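Fucoxanthin chlorophyll a/c-binding protein Lhcq11 (Chaetoceros gracilis, PDB 6L4U) probably harvests light by binding chlorophylls a and c and carotenoids, and hands the excitation energy on to a photosystem core. Local coordinates at residues F163-E166 and L167-R171; R96-E99 and V100-R104; G181-P184 and G185-M188. One frame throughout, in Å; residues are numbered along the deposited sequence.

Interaction 1. Residues F163-E166 and L167-R171; sequences FHDE and LFHTR. With KC1 (Chlorophyll c1), chain B.
H164 and F168 lie one helical turn apart, and their rings meet obliquely. The planes stand 49° apart, with the centroids separated by 5.4 Å. The nearest ring atoms are H164 CD2 and F168 CZ, at 3.7 Å. H164 CB also sits over a face of the F168 ring, a CH-pi contact of 4.2 Å from CB to the ring centroid. The spacing of one turn puts both on one flank of the helix, and CG anti to the carbonyl carbon (chi1 -59°) lays F168 against H164 CB and CD2. H164 ND1 is bonded to L160 O, and NE2 binds the magnesium of a further chlorophyll c1.

Beside this pair, F163 CE2 meets L167 CD1 at 3.6 Å. A face of the F163 ring carries the methyl CMD of the chlorophyll c1 of chain B, which lies 3.7 Å above the ring centre.

D165 and H169 run side by side with their flat ends nearly parallel. Here D165 OD1 faces a ring carbon, H169 CD2, at 3.1 Å. H169 ND1 is bonded to K186 NZ instead.

E166 turns to the pigment. Its OE1 binds the magnesium of the chain B chlorophyll c1, though its exact placement is doubtful. E166 O receives the hydroxyl of T170 OG1 at 2.5 Å, nearly in line with the C=O bond; OG1 is also bonded to H177 ND1. The arrangement is that of a pigment-carrying helix in the chlorophyll a/b-binding family: polar side chains hold the magnesium ions while phenyl rings and leucine line the macrocycles.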
loop_
_atom_site.group_PDB
_atom_site.type_symbol
_atom_site.label_atom_id
_atom_site.label_comp_id
_atom_site.label_asym_id
_atom_site.label_seq_id
_atom_site.Cartn_x
_atom_site.Cartn_y
_atom_site.Cartn_z
ATOM N N PHE Y 163 31.975 47.577 30.373
ATOM C CA PHE Y 163 30.840 47.802 29.486
ATOM C C PHE Y 163 30.682 49.287 29.197
ATOM O O PHE Y 163 30.698 49.717 28.038
ATOM C CB PHE Y 163 29.565 47.237 30.114
ATOM C CG PHE Y 163 28.384 47.248 29.203
ATOM C CD1 PHE Y 163 28.176 46.213 28.309
ATOM C CD2 PHE Y 163 27.471 48.286 29.249
ATOM C CE1 PHE Y 163 27.085 46.222 27.472
ATOM C CE2 PHE Y 163 26.387 48.302 28.414
ATOM C CZ PHE Y 163 26.189 47.272 27.528
ATOM N N HIS Y 164 30.533 50.090 30.252
ATOM C CA HIS Y 164 30.372 51.527 30.096
ATOM C C HIS Y 164 31.669 52.228 29.716
ATOM O O HIS Y 164 31.618 53.400 29.334
ATOM C CB HIS Y 164 29.795 52.127 31.380
ATOM C CG HIS Y 164 28.343 51.818 31.589
ATOM N ND1 HIS Y 164 27.912 50.697 32.263
ATOM C CD2 HIS Y 164 27.225 52.486 31.216
ATOM C CE1 HIS Y 164 26.591 50.684 32.292
ATOM N NE2 HIS Y 164 26.148 51.761 31.669
ATOM N N ASP Y 165 32.818 51.552 29.819
ATOM C CA ASP Y 165 34.048 52.072 29.225
ATOM C C ASP Y 165 33.890 52.226 27.722
ATOM O O ASP Y 165 33.942 53.341 27.191
ATOM C CB ASP Y 165 35.219 51.140 29.533
ATOM C CG ASP Y 165 36.551 51.856 29.574
ATOM O OD1 ASP Y 165 36.673 52.946 28.978
ATOM O OD2 ASP Y 165 37.488 51.309 30.190
ATOM N N GLU Y 166 33.654 51.111 27.027
ATOM C CA GLU Y 166 33.455 51.120 25.585
ATOM C C GLU Y 166 32.185 51.848 25.173
ATOM O O GLU Y 166 32.114 52.348 24.045
ATOM C CB GLU Y 166 33.416 49.687 25.064
ATOM C CG GLU Y 166 34.712 48.923 25.223
ATOM C CD GLU Y 166 34.888 47.858 24.162
ATOM O OE1 GLU Y 166 33.891 47.506 23.497
ATOM O OE2 GLU Y 166 36.024 47.374 23.992
ATOM N N LEU Y 167 31.186 51.917 26.055
ATOM C CA LEU Y 167 29.963 52.650 25.747
ATOM C C LEU Y 167 30.209 54.155 25.741
ATOM O O LEU Y 167 29.830 54.846 24.789
ATOM C CB LEU Y 167 28.865 52.283 26.747
ATOM C CG LEU Y 167 27.427 52.661 26.383
ATOM C CD1 LEU Y 167 26.475 51.549 26.769
ATOM C CD2 LEU Y 167 27.008 53.954 27.059
ATOM N N PHE Y 168 30.837 54.682 26.795
ATOM C CA PHE Y 168 31.146 56.108 26.829
ATOM C C PHE Y 168 32.285 56.457 25.884
ATOM O O PHE Y 168 32.449 57.632 25.539
ATOM C CB PHE Y 168 31.504 56.565 28.244
ATOM C CG PHE Y 168 30.421 56.341 29.261
ATOM C CD1 PHE Y 168 29.086 56.363 28.901
ATOM C CD2 PHE Y 168 30.743 56.122 30.591
ATOM C CE1 PHE Y 168 28.105 56.153 29.842
ATOM C CE2 PHE Y 168 29.753 55.908 31.532
ATOM C CZ PHE Y 168 28.435 55.931 31.154
ATOM N N HIS Y 169 33.079 55.463 25.477
ATOM C CA HIS Y 169 34.025 55.655 24.384
ATOM C C HIS Y 169 33.303 55.962 23.080
ATOM O O HIS Y 169 33.822 56.692 22.234
ATOM C CB HIS Y 169 34.895 54.410 24.220
ATOM C CG HIS Y 169 36.217 54.493 24.916
ATOM N ND1 HIS Y 169 37.199 55.380 24.540
ATOM C CD2 HIS Y 169 36.722 53.795 25.960
ATOM C CE1 HIS Y 169 38.252 55.226 25.322
ATOM N NE2 HIS Y 169 37.987 54.273 26.195
ATOM N N THR Y 170 32.103 55.413 22.900
ATOM C CA THR Y 170 31.431 55.507 21.611
ATOM C C THR Y 170 30.525 56.729 21.519
ATOM O O THR Y 170 30.588 57.476 20.538
ATOM C CB THR Y 170 30.626 54.237 21.359
ATOM O OG1 THR Y 170 31.420 53.104 21.725
ATOM C CG2 THR Y 170 30.251 54.131 19.894
ATOM N N ARG Y 171 29.676 56.947 22.522
ATOM C CA ARG Y 171 28.640 57.966 22.422
ATOM C C ARG Y 171 29.051 59.309 23.007
ATOM O O ARG Y 171 28.592 60.350 22.526
ATOM C CB ARG Y 171 27.365 57.487 23.119
ATOM C CG ARG Y 171 26.705 56.303 22.447
ATOM C CD ARG Y 171 25.335 56.011 23.028
ATOM N NE ARG Y 171 24.683 54.936 22.292
ATOM C CZ ARG Y 171 24.695 53.665 22.672
ATOM N NH1 ARG Y 171 24.092 52.747 21.936
ATOM N NH2 ARG Y 171 25.310 53.310 23.790
HETATM N NB KC1 B . 34.569 45.192 21.193
HETATM N ND KC1 B . 31.689 47.426 22.975
HETATM C C1A KC1 B . 32.346 48.570 20.049
HETATM C C1B KC1 B . 35.311 45.497 20.131
HETATM C C1C KC1 B . 33.622 44.083 23.896
HETATM C C1D KC1 B . 30.943 47.422 24.200
HETATM C C2A KC1 B . 32.554 49.145 18.654
HETATM C C2B KC1 B . 36.500 44.633 19.916
HETATM C C2C KC1 B . 33.074 43.219 24.976
HETATM C C2D KC1 B . 29.884 48.449 24.315
HETATM C C3A KC1 B . 33.713 48.308 18.144
HETATM C C3B KC1 B . 36.415 43.731 21.083
HETATM C C3C KC1 B . 32.075 44.090 25.615
HETATM C C3D KC1 B . 30.034 49.111 22.990
HETATM C C4A KC1 B . 33.924 47.431 19.331
HETATM C C4B KC1 B . 35.177 44.163 21.785
HETATM C C4C KC1 B . 32.182 45.340 24.826
HETATM C C4D KC1 B . 31.070 48.478 22.318
HETATM C CAA KC1 B . 32.995 50.598 18.509
HETATM C CAB KC1 B . 37.322 42.624 21.456
HETATM C CAC KC1 B . 31.170 43.795 26.786
HETATM C CAD KC1 B . 29.530 50.194 22.110
HETATM C CBA KC1 B . 31.943 51.486 17.851
HETATM C CBB KC1 B . 36.904 41.375 21.390
HETATM C CBC KC1 B . 29.946 43.120 26.207
HETATM C CBD KC1 B . 30.279 50.165 20.843
HETATM C CED KC1 B . 27.591 50.450 18.091
HETATM C CGA KC1 B . 31.777 51.223 16.374
HETATM C CGD KC1 B . 29.290 49.785 19.783
HETATM C CHA KC1 B . 31.279 49.074 20.988
HETATM C CHB KC1 B . 34.907 46.545 19.194
HETATM C CHC KC1 B . 34.679 43.540 23.021
HETATM C CHD KC1 B . 31.282 46.440 25.227
HETATM C CMA KC1 B . 33.278 47.441 16.966
HETATM C CMB KC1 B . 37.537 44.675 18.831
HETATM C CMC KC1 B . 33.428 41.802 25.342
HETATM C CMD KC1 B . 28.870 48.842 25.351
HETATM N NA KC1 B . 33.118 47.596 20.381
HETATM N NC KC1 B . 33.077 45.314 23.802
HETATM O O1A KC1 B . 30.798 51.651 15.788
HETATM O O1D KC1 B . 29.075 48.614 19.526
HETATM O O2A KC1 B . 32.767 50.471 15.623
HETATM O O2D KC1 B . 28.586 50.816 19.041
HETATM O OBD KC1 B . 28.576 51.007 22.373
HETATM MG MG KC1 B . 33.009 46.257 21.965
#

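Interaction 2. Residues R96-E99 and V100-R104; sequences RHSE and VKHGR. With CLA (chlorophyll a), chain C.
H102 holds CG anti to its carbonyl carbon (chi1 -87°) and S98 swings OG away from its backbone N (chi1 -177°). One helical turn puts the two on one flank, and the H102 torsion sets ND1 beside S98 O. H102 ND1 donates to S98 O at 2.6 Å, with the oxygen almost in the ring plane. H102 N reaches S98 O from the opposite face of the carbonyl, at 3.0 Å, and a weak third bond joins ND1 to S98 OG. The main partner of that hydroxyl is a chlorophyll c1. H102 NE2 binds the magnesium of a chlorophyll a other than the one E99 binds. A leucine here would probably leave that magnesium without its protein ligand and S98 O with a single strong donor.

E99, H102 and R104 spell the ExxHxR signature of the light-harvesting family. E99 OE1 binds the magnesium of the chain C chlorophyll a at 2.5 Å, and OE2 pairs with R219. OE1 also forms a salt bridge with R96 NH1, at 2.8 Å. The bent R96 chain lays its guanidinium against the chlorophyll methyl CMA, and R96 NH2 donates to the ester carbonyl oxygen O1D at 2.5 Å, nearly straight.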
loop_
_atom_site.group_PDB
_atom_site.type_symbol
_atom_site.label_atom_id
_atom_site.label_comp_id
_atom_site.label_asym_id
_atom_site.label_seq_id
_atom_site.Cartn_x
_atom_site.Cartn_y
_atom_site.Cartn_z
ATOM N N ARG Y 96 47.642 49.427 21.407
ATOM C CA ARG Y 96 47.990 50.464 22.372
ATOM C C ARG Y 96 46.990 50.508 23.519
ATOM O O ARG Y 96 47.379 50.704 24.677
ATOM C CB ARG Y 96 48.079 51.821 21.676
ATOM C CG ARG Y 96 48.454 52.986 22.585
ATOM C CD ARG Y 96 49.709 52.702 23.403
ATOM N NE ARG Y 96 50.928 52.890 22.629
ATOM C CZ ARG Y 96 52.047 52.206 22.831
ATOM N NH1 ARG Y 96 52.102 51.287 23.786
ATOM N NH2 ARG Y 96 53.112 52.440 22.079
ATOM N N HIS Y 97 45.699 50.335 23.216
ATOM C CA HIS Y 97 44.685 50.345 24.264
ATOM C C HIS Y 97 44.827 49.151 25.191
ATOM O O HIS Y 97 44.592 49.273 26.398
ATOM C CB HIS Y 97 43.284 50.365 23.655
ATOM C CG HIS Y 97 42.201 50.672 24.644
ATOM N ND1 HIS Y 97 41.587 51.905 24.714
ATOM C CD2 HIS Y 97 41.630 49.914 25.609
ATOM C CE1 HIS Y 97 40.686 51.891 25.678
ATOM N NE2 HIS Y 97 40.689 50.693 26.235
ATOM N N SER Y 98 45.215 47.998 24.657
ATOM C CA SER Y 98 45.349 46.830 25.507
ATOM C C SER Y 98 46.656 46.815 26.284
ATOM O O SER Y 98 46.750 46.080 27.269
ATOM C CB SER Y 98 45.230 45.550 24.686
ATOM O OG SER Y 98 45.294 44.431 25.545
ATOM N N GLU Y 99 47.664 47.589 25.868
ATOM C CA GLU Y 99 48.870 47.692 26.686
ATOM C C GLU Y 99 48.596 48.483 27.957
ATOM O O GLU Y 99 48.995 48.066 29.050
ATOM C CB GLU Y 99 50.026 48.328 25.905
ATOM C CG GLU Y 99 51.285 48.486 26.770
ATOM C CD GLU Y 99 52.596 48.597 26.005
ATOM O OE1 GLU Y 99 52.604 48.696 24.768
ATOM O OE2 GLU Y 99 53.651 48.575 26.661
ATOM N N VAL Y 100 47.899 49.616 27.838
ATOM C CA VAL Y 100 47.640 50.432 29.019
ATOM C C VAL Y 100 46.574 49.792 29.902
ATOM O O VAL Y 100 46.575 49.997 31.118
ATOM C CB VAL Y 100 47.272 51.877 28.622
ATOM C CG1 VAL Y 100 48.394 52.498 27.816
ATOM C CG2 VAL Y 100 45.974 51.936 27.841
ATOM N N LYS Y 101 45.675 48.986 29.333
ATOM C CA LYS Y 101 44.713 48.294 30.182
ATOM C C LYS Y 101 45.363 47.117 30.893
ATOM O O LYS Y 101 44.989 46.787 32.023
ATOM C CB LYS Y 101 43.509 47.831 29.366
ATOM C CG LYS Y 101 42.311 47.478 30.227
ATOM C CD LYS Y 101 41.209 46.840 29.420
ATOM C CE LYS Y 101 39.977 47.719 29.398
ATOM N NZ LYS Y 101 38.772 46.955 28.989
ATOM N N HIS Y 102 46.334 46.472 30.245
ATOM C CA HIS Y 102 47.136 45.468 30.929
ATOM C C HIS Y 102 48.022 46.101 31.989
ATOM O O HIS Y 102 48.261 45.496 33.040
ATOM C CB HIS Y 102 48.003 44.708 29.931
ATOM C CG HIS Y 102 47.332 43.527 29.307
ATOM N ND1 HIS Y 102 46.581 43.619 28.157
ATOM C CD2 HIS Y 102 47.323 42.220 29.660
ATOM C CE1 HIS Y 102 46.129 42.422 27.832
ATOM N NE2 HIS Y 102 46.560 41.556 28.731
ATOM N N GLY Y 103 48.515 47.314 31.731
ATOM C CA GLY Y 103 49.437 47.942 32.663
ATOM C C GLY Y 103 48.748 48.469 33.905
ATOM O O GLY Y 103 49.190 48.213 35.027
ATOM N N ARG Y 104 47.642 49.195 33.720
ATOM C CA ARG Y 104 46.957 49.830 34.841
ATOM C C ARG Y 104 46.266 48.821 35.749
ATOM O O ARG Y 104 46.002 49.135 36.912
ATOM C CB ARG Y 104 45.953 50.857 34.315
ATOM C CG ARG Y 104 46.619 52.027 33.608
ATOM C CD ARG Y 104 45.620 53.044 33.097
ATOM N NE ARG Y 104 44.845 52.599 31.948
ATOM C CZ ARG Y 104 44.159 53.421 31.162
ATOM N NH1 ARG Y 104 44.162 54.723 31.403
ATOM N NH2 ARG Y 104 43.474 52.945 30.132
HETATM MG MG CLA C . 54.431 46.993 24.605
HETATM C CHA CLA C . 55.872 48.759 22.012
HETATM C CHB CLA C . 51.645 46.613 22.701
HETATM C CHC CLA C . 53.306 44.857 26.958
HETATM C CHD CLA C . 57.763 46.965 26.251
HETATM N NA CLA C . 53.864 47.534 22.684
HETATM C C1A CLA C . 54.452 48.284 21.823
HETATM C C2A CLA C . 53.666 48.625 20.574
HETATM C C3A CLA C . 52.329 47.987 20.885
HETATM C C4A CLA C . 52.642 47.330 22.182
HETATM C CMA CLA C . 51.315 49.094 21.133
HETATM C CAA CLA C . 54.277 47.901 19.348
HETATM C CBA CLA C . 53.393 47.087 18.396
HETATM C CGA CLA C . 53.526 45.610 18.685
HETATM O O1A CLA C . 54.509 44.982 18.337
HETATM O O2A CLA C . 52.460 44.941 19.407
HETATM N NB CLA C . 52.725 45.890 24.787
HETATM C C1B CLA C . 51.669 45.885 23.976
HETATM C C2B CLA C . 50.518 45.073 24.457
HETATM C C3B CLA C . 51.031 44.548 25.737
HETATM C C4B CLA C . 52.404 45.115 25.826
HETATM C CMB CLA C . 49.178 44.821 23.832
HETATM C CAB CLA C . 50.335 43.656 26.696
HETATM C CBB CLA C . 50.811 42.461 26.989
HETATM N NC CLA C . 55.353 46.115 26.231
HETATM C C1C CLA C . 54.712 45.281 27.068
HETATM C C2C CLA C . 55.539 44.766 28.193
HETATM C C3C CLA C . 56.844 45.397 27.968
HETATM C C4C CLA C . 56.608 46.198 26.745
HETATM C CMC CLA C . 55.178 43.828 29.307
HETATM C CAC CLA C . 58.104 45.257 28.788
HETATM C CBC CLA C . 58.881 44.107 28.191
HETATM N ND CLA C . 56.354 47.588 24.288
HETATM C C1D CLA C . 57.602 47.675 24.992
HETATM C C2D CLA C . 58.652 48.507 24.365
HETATM C C3D CLA C . 57.916 48.948 23.158
HETATM C C4D CLA C . 56.653 48.382 23.197
HETATM C CMD CLA C . 60.062 48.910 24.683
HETATM C CAD CLA C . 58.020 49.739 21.916
HETATM O OBD CLA C . 59.045 50.418 21.549
HETATM C CBD CLA C . 56.730 49.676 21.210
HETATM C CGD CLA C . 56.139 51.039 21.377
HETATM O O1D CLA C . 55.324 51.260 22.255
HETATM O O2D CLA C . 56.553 52.131 20.520
HETATM C CED CLA C . 56.382 53.469 20.974
HETATM C C1 CLA C . 52.836 44.006 20.406
HETATM C C2 CLA C . 51.940 42.793 20.477
HETATM C C3 CLA C . 51.762 42.155 21.648
HETATM C C4 CLA C . 52.454 42.630 22.893
HETATM C C5 CLA C . 50.880 40.936 21.733
HETATM C C6 CLA C . 51.683 39.637 21.744
HETATM C C7 CLA C . 51.798 39.070 23.156
HETATM C C8 CLA C . 52.508 37.732 23.179
HETATM C C9 CLA C . 51.512 36.615 23.469
HETATM C C10 CLA C . 53.623 37.776 24.214
HETATM C C11 CLA C . 54.338 36.437 24.318
HETATM C C12 CLA C . 54.813 36.201 25.744
HETATM C C13 CLA C . 55.966 37.133 26.088
HETATM C C14 CLA C . 57.251 36.702 25.390
HETATM C C15 CLA C . 56.137 37.163 27.599
HETATM C C16 CLA C . 56.598 35.823 28.162
HETATM C C17 CLA C . 57.124 35.979 29.584
HETATM C C18 CLA C . 56.052 36.541 30.508
HETATM C C19 CLA C . 56.580 37.739 31.290
HETATM C C20 CLA C . 55.518 35.464 31.444
#

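Interaction 3. Residues G181-P184 and G185-M188; sequences GGTP and GKNM. With KC1 (Chlorophyll c1), chain D.
K186 NZ is gripped from two directions. It donates to T183 O at 2.9 Å, and outside the loop it is bonded to H169 ND1 of helix 148-171. The amino group comes to the carbonyl well off the C=O line, at 121°, and a little tilted from the carbonyl plane.

The shape of the lysine explains how it gets there. CG lies between the backbone N and the carbonyl carbon (chi1 64°). The middle of the chain is extended, and a final bend at chi4 (-69°) turns the amino group back to T183 O. On the way, K186 CD runs past T183 CB at 3.7 Å. K186 CG lies 3.4 Å from T183 O, so the same carbonyl meets the chain at its base and at its tip. NZ also comes within 3.4 Å of G182 CA, a residue with no side chain to block it. The bonds at NZ probably leave this end of the lysine with little freedom to turn.

Between T183 and K186 the backbone makes a type I turn, with P184 and G185 at its two corners. T183 CG2 packs over the turn, 3.5 Å from G185 N. The P184 ring packs on R96 and H97 of helix 89-115. G185 O accepts from R104 NH1 of the same helix.

Past the turn, the backbone meets chlorophyll c1 of chain D. K186 O lies 2.8 Å from its keto oxygen OBD, and N187 CB is 3.9 Å from its methyl CMD. This is a pigment-lining loop between helices 148-171 and 208-230. G185, K186 and N187 line a chlorophyll c1 pocket, G185 and K186 with their backbone oxygens, while the lysine side chain ties back to T183 and H169.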
loop_
_atom_site.group_PDB
_atom_site.type_symbol
_atom_site.label_atom_id
_atom_site.label_comp_id
_atom_site.label_asym_id
_atom_site.label_seq_id
_atom_site.Cartn_x
_atom_site.Cartn_y
_atom_site.Cartn_z
ATOM N N GLY Y 181 37.899 56.635 16.121
ATOM C CA GLY Y 181 38.485 57.961 16.100
ATOM C C GLY Y 181 39.056 58.448 17.417
ATOM O O GLY Y 181 39.546 59.578 17.497
ATOM N N GLY Y 182 39.012 57.612 18.455
ATOM C CA GLY Y 182 39.296 58.047 19.803
ATOM C C GLY Y 182 40.697 57.697 20.288
ATOM O O GLY Y 182 41.429 56.910 19.694
ATOM N N THR Y 183 41.064 58.330 21.408
ATOM C CA THR Y 183 42.305 58.081 22.126
ATOM C C THR Y 183 42.269 56.696 22.772
ATOM O O THR Y 183 41.313 56.366 23.479
ATOM C CB THR Y 183 42.521 59.150 23.200
ATOM O OG1 THR Y 183 42.711 60.425 22.575
ATOM C CG2 THR Y 183 43.736 58.831 24.067
ATOM N N PRO Y 184 43.290 55.863 22.543
ATOM C CA PRO Y 184 43.287 54.512 23.122
ATOM C C PRO Y 184 43.612 54.455 24.607
ATOM O O PRO Y 184 43.539 53.371 25.192
ATOM C CB PRO Y 184 44.357 53.781 22.301
ATOM C CG PRO Y 184 45.270 54.852 21.847
ATOM C CD PRO Y 184 44.430 56.074 21.634
ATOM N N GLY Y 185 43.965 55.557 25.250
ATOM C CA GLY Y 185 44.269 55.476 26.663
ATOM C C GLY Y 185 43.272 56.181 27.557
ATOM O O GLY Y 185 43.361 56.074 28.783
ATOM N N LYS Y 186 42.293 56.866 26.958
ATOM C CA LYS Y 186 41.565 57.896 27.694
ATOM C C LYS Y 186 40.538 57.310 28.661
ATOM O O LYS Y 186 40.157 57.991 29.618
ATOM C CB LYS Y 186 40.906 58.879 26.729
ATOM C CG LYS Y 186 39.860 58.262 25.855
ATOM C CD LYS Y 186 39.220 59.275 24.951
ATOM C CE LYS Y 186 38.143 58.609 24.138
ATOM N NZ LYS Y 186 38.680 57.647 23.144
ATOM N N ASN Y 187 40.056 56.082 28.403
ATOM C CA ASN Y 187 39.373 55.206 29.378
ATOM C C ASN Y 187 38.151 55.891 30.010
ATOM O O ASN Y 187 38.134 56.220 31.197
ATOM C CB ASN Y 187 40.385 54.735 30.438
ATOM C CG ASN Y 187 39.883 53.573 31.316
ATOM O OD1 ASN Y 187 38.709 53.464 31.669
ATOM N ND2 ASN Y 187 40.809 52.693 31.674
ATOM N N MET Y 188 37.137 56.137 29.187
ATOM C CA MET Y 188 36.056 57.042 29.578
ATOM C C MET Y 188 35.041 56.332 30.468
ATOM O O MET Y 188 34.099 55.701 29.992
ATOM C CB MET Y 188 35.380 57.628 28.346
ATOM C CG MET Y 188 36.053 58.879 27.816
ATOM S SD MET Y 188 34.935 59.909 26.851
ATOM C CE MET Y 188 33.458 59.818 27.863
HETATM N NB KC1 D . 48.339 57.049 35.605
HETATM N ND KC1 D . 44.461 56.460 34.601
HETATM C C1A KC1 D . 45.572 59.125 33.207
HETATM C C1B KC1 D . 49.196 57.926 35.100
HETATM C C1C KC1 D . 47.091 54.548 36.881
HETATM C C1D KC1 D . 43.411 55.527 34.904
HETATM C C2A KC1 D . 45.999 60.403 32.502
HETATM C C2B KC1 D . 50.614 57.711 35.468
HETATM C C2C KC1 D . 46.707 53.300 37.583
HETATM C C2D KC1 D . 42.087 55.825 34.318
HETATM C C3A KC1 D . 47.458 60.483 32.891
HETATM C C3B KC1 D . 50.530 56.502 36.320
HETATM C C3C KC1 D . 45.303 53.099 37.199
HETATM C C3D KC1 D . 42.425 57.079 33.599
HETATM C C4A KC1 D . 47.573 59.255 33.728
HETATM C C4B KC1 D . 49.065 56.193 36.333
HETATM C C4C KC1 D . 45.051 54.266 36.316
HETATM C C4D KC1 D . 43.765 57.354 33.811
HETATM C CAA KC1 D . 45.420 61.718 33.026
HETATM C CAB KC1 D . 51.654 55.792 36.993
HETATM C CAC KC1 D . 44.371 51.981 37.600
HETATM C CAD KC1 D . 41.876 58.153 32.749
HETATM C CBA KC1 D . 44.474 62.441 32.067
HETATM C CBB KC1 D . 51.631 55.361 38.243
HETATM C CBC KC1 D . 43.582 52.446 38.802
HETATM C CBD KC1 D . 42.954 59.113 32.428
HETATM C CED KC1 D . 44.932 58.938 29.192
HETATM C CGA KC1 D . 45.017 62.557 30.663
HETATM C CGD KC1 D . 43.170 59.142 30.946
HETATM C CHA KC1 D . 44.167 58.595 33.121
HETATM C CHB KC1 D . 48.780 59.038 34.241
HETATM C CHC KC1 D . 48.463 55.056 37.050
HETATM C CHD KC1 D . 43.695 54.368 35.744
HETATM C CMA KC1 D . 48.312 60.350 31.650
HETATM C CMB KC1 D . 51.810 58.519 35.059
HETATM C CMC KC1 D . 47.541 52.440 38.478
HETATM C CMD KC1 D . 40.723 55.194 34.334
HETATM N NA KC1 D . 46.477 58.509 33.881
HETATM N NC KC1 D . 46.113 55.097 36.141
HETATM O O1A KC1 D . 46.143 62.966 30.442
HETATM O O1D KC1 D . 42.437 59.808 30.236
HETATM O O2A KC1 D . 44.179 62.188 29.535
HETATM O O2D KC1 D . 44.281 58.418 30.352
HETATM O OBD KC1 D . 40.659 58.215 32.360
HETATM MG MG KC1 D . 46.340 56.924 35.216
#

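How the interactions relate
Interaction 3 lies in the loop after helix 148-171 and bridges in space to helix 89-115. Toward 163-171 it reaches with K186 NZ, 3.0 Å from H169 ND1. M188 N also lies 3.2 Å from D165 OD1. Toward 96-104, G185 O is 3.1 Å from R104 NH1, probably a hydrogen bond. Interactions 1 and 2 also meet directly, where H169 NE2 packs 3.6 Å from H97 CE1. Their centres are about 16 Å apart, and interaction 3 is about 10 Å from one and 11 Å from the other. Pockets are shared. R104 lines one chlorophyll c1 pocket with G185, K186 and N187. E166 lines another with H97, S98, K101 and H102.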